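Local coordinates for protein gamma-D-glutamyl-L-lysine dipeptidyl-peptidase (Bacillus cereus ATCC 10987, PDB 3H41) that probably cleaves the gamma-D-glutamyl-L-lysine bond of cell-wall murein peptides as a cysteine peptidase, releasing L-Ala-gamma-D-Glu, at residues Thr146-Leu150 and Val160-Asn164. Residues are numbered along the deposited sequence; the frame is centred on the assembly and turned at random.
Sequences TRLPL and VLLPN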
ATOM      1  N   THR A 146       1.579  -5.928  -5.503  1.00 11.49           N
ATOM      2  CA  THR A 146       2.172  -7.201  -5.038  1.00 12.79           C
ATOM      3  C   THR A 146       3.257  -7.608  -6.046  1.00 11.70           C
ATOM      4  O   THR A 146       3.034  -7.489  -7.260  1.00 12.80           O
ATOM      5  CB  THR A 146       1.090  -8.283  -4.930  1.00 10.37           C
ATOM      6  OG1 THR A 146       0.057  -7.870  -3.973  1.00 11.40           O
ATOM      7  CG2 THR A 146       1.697  -9.665  -4.540  1.00 14.25           C
ATOM      8  N   ARG A 147       4.426  -8.024  -5.553  1.00 12.27           N
ATOM      9  CA  ARG A 147       5.517  -8.483  -6.390  1.00 11.28           C
ATOM     10  C   ARG A 147       5.876  -9.901  -6.003  1.00 12.11           C
ATOM     11  O   ARG A 147       6.151 -10.161  -4.847  1.00 11.71           O
ATOM     12  CB  ARG A 147       6.762  -7.617  -6.253  1.00 14.33           C
ATOM     13  CG  ARG A 147       6.568  -6.153  -6.576  1.00 15.76           C
ATOM     14  CD  ARG A 147       6.453  -5.305  -5.286  1.00 17.58           C
ATOM     15  NE  ARG A 147       6.232  -3.900  -5.624  1.00 16.16           N
ATOM     16  CZ  ARG A 147       7.175  -3.076  -6.092  1.00 17.97           C
ATOM     17  NH1 ARG A 147       8.433  -3.472  -6.230  1.00 20.73           N
ATOM     18  NH2 ARG A 147       6.861  -1.839  -6.408  1.00 17.63           N
ATOM     19  N   LEU A 148       5.871 -10.811  -6.976  1.00 13.08           N
ATOM     20  CA  LEU A 148       6.287 -12.183  -6.746  1.00 14.19           C
ATOM     21  C   LEU A 148       7.273 -12.634  -7.825  1.00 11.54           C
ATOM     22  O   LEU A 148       7.126 -12.275  -9.006  1.00 14.68           O
ATOM     23  CB  LEU A 148       5.078 -13.109  -6.696  1.00 13.93           C
ATOM     24  CG  LEU A 148       4.062 -12.824  -5.581  1.00 15.41           C
ATOM     25  CD1 LEU A 148       2.734 -13.497  -5.910  1.00 13.70           C
ATOM     26  CD2 LEU A 148       4.550 -13.251  -4.198  1.00 13.12           C
ATOM     27  N   PRO A 149       8.266 -13.437  -7.436  1.00 12.43           N
ATOM     28  CA  PRO A 149       9.253 -13.860  -8.446  1.00 13.78           C
ATOM     29  C   PRO A 149       8.623 -14.605  -9.637  1.00 13.37           C
ATOM     30  O   PRO A 149       7.767 -15.474  -9.448  1.00 15.80           O
ATOM     31  CB  PRO A 149      10.164 -14.809  -7.668  1.00 15.18           C
ATOM     32  CG  PRO A 149       9.994 -14.459  -6.237  1.00 18.46           C
ATOM     33  CD  PRO A 149       8.588 -13.956  -6.102  1.00 12.83           C
ATOM     34  N   LEU A 150       9.063 -14.267 -10.838  1.00 15.70           N
ATOM     35  CA  LEU A 150       8.564 -14.863 -12.051  1.00 15.90           C
ATOM     36  C   LEU A 150       9.266 -16.203 -12.215  1.00 16.70           C
ATOM     37  O   LEU A 150      10.497 -16.253 -12.161  1.00 14.04           O
ATOM     38  CB  LEU A 150       8.883 -13.995 -13.252  1.00 17.11           C
ATOM     39  CG  LEU A 150       8.531 -14.492 -14.662  1.00 21.65           C
ATOM     40  CD1 LEU A 150       7.019 -14.604 -14.854  1.00 20.13           C
ATOM     41  CD2 LEU A 150       9.165 -13.526 -15.685  1.00 27.62           C
ATOM     42  N   VAL A 160       4.338 -17.713 -10.913  1.00  9.67           N
ATOM     43  CA  VAL A 160       5.130 -17.068  -9.902  1.00  9.99           C
ATOM     44  C   VAL A 160       5.302 -17.944  -8.663  1.00 12.13           C
ATOM     45  O   VAL A 160       4.544 -18.892  -8.433  1.00 11.15           O
ATOM     46  CB  VAL A 160       4.455 -15.714  -9.466  1.00  9.64           C
ATOM     47  CG1 VAL A 160       4.356 -14.771 -10.651  1.00 12.68           C
ATOM     48  CG2 VAL A 160       3.059 -16.008  -8.851  1.00 15.48           C
ATOM     49  N   LEU A 161       6.257 -17.585  -7.833  1.00 10.92           N
ATOM     50  CA  LEU A 161       6.510 -18.259  -6.567  1.00 11.63           C
ATOM     51  C   LEU A 161       5.918 -17.454  -5.382  1.00 11.72           C
ATOM     52  O   LEU A 161       6.153 -16.259  -5.270  1.00 14.72           O
ATOM     53  CB  LEU A 161       8.025 -18.402  -6.353  1.00 13.85           C
ATOM     54  CG  LEU A 161       8.439 -19.257  -5.149  1.00 16.45           C
ATOM     55  CD1 LEU A 161       8.073 -20.736  -5.347  1.00 18.56           C
ATOM     56  CD2 LEU A 161       9.923 -19.091  -4.850  1.00 16.72           C
ATOM     57  N   LEU A 162       5.125 -18.117  -4.567  1.00 12.97           N
ATOM     58  CA  LEU A 162       4.538 -17.547  -3.344  1.00 13.60           C
ATOM     59  C   LEU A 162       5.534 -17.589  -2.160  1.00 13.88           C
ATOM     60  O   LEU A 162       6.445 -18.413  -2.125  1.00 12.75           O
ATOM     61  CB  LEU A 162       3.276 -18.311  -2.952  1.00 13.35           C
ATOM     62  CG  LEU A 162       2.212 -18.272  -4.029  1.00 15.89           C
ATOM     63  CD1 LEU A 162       1.001 -19.049  -3.558  1.00 11.04           C
ATOM     64  CD2 LEU A 162       1.879 -16.822  -4.381  1.00 19.56           C
ATOM     65  N   PRO A 163       5.353 -16.700  -1.177  1.00 13.70           N
ATOM     66  CA  PRO A 163       6.303 -16.646  -0.055  1.00 15.21           C
ATOM     67  C   PRO A 163       6.371 -17.945   0.766  1.00 17.03           C
ATOM     68  O   PRO A 163       7.356 -18.181   1.461  1.00 17.89           O
ATOM     69  CB  PRO A 163       5.788 -15.471   0.809  1.00 14.70           C
ATOM     70  CG  PRO A 163       4.650 -14.896   0.142  1.00 15.81           C
ATOM     71  CD  PRO A 163       4.432 -15.552  -1.191  1.00 12.31           C
ATOM     72  N   ASN A 164       5.328 -18.764   0.707  1.00 16.93           N
ATOM     73  CA  ASN A 164       5.366 -20.039   1.386  1.00 14.62           C
ATOM     74  C   ASN A 164       6.040 -21.147   0.564  1.00 13.83           C
ATOM     75  O   ASN A 164       6.077 -22.296   1.008  1.00 15.31           O
ATOM     76  CB  ASN A 164       3.980 -20.465   1.838  1.00 15.47           C
ATOM     77  CG  ASN A 164       3.074 -20.861   0.690  1.00 14.66           C
ATOM     78  OD1 ASN A 164       3.420 -20.695  -0.480  1.00 17.64           O
ATOM     79  ND2 ASN A 164       1.913 -21.401   1.024  1.00 21.54           N
TER
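T146 precedes the strand and R147 opens it; neither touches 160-164. Backbone hydrogen bonds tie T146 to V122, and the guanidinium of R147 reaches Q181 and N145. Contact begins at L148, whose CB points toward 160-164. Its branched, wholly apolar side chain fills the widening gap where the two segments diverge: CB of L148 lies 3.9 Å from CB of V160, CD1 of L148 meets CD2 of L162 at 3.8 Å, and CD2 of L148 lies 3.8 Å from CD of P163 and 3.6 Å from O of L161. L129, L66 and F111 complete this apolar cluster. Because P149 has no N-H, the facing O of L161, 4.1 Å from N of P149, gets no hydrogen bond from it and is buried without a partner; the pair keeps only the bond from N of L161 to O of P149 (3.1 Å). O of P149 also receives a CA-H...O contact from CA of V160 (3.1 Å). The proline ring still offers CB to CB of L161 at 4.4 Å, beside F111. L150 pairs with V160 as an antiparallel non-hydrogen-bonded pair, CA to CA 4.6 Å; both side chains lie on one face and touch V120, beta-branched V160 suiting an extended backbone. This is the splaying open end of an antiparallel beta hairpin, strands 147-153 and 157-161, within the second bacterial SH3-like (SH3b) domain.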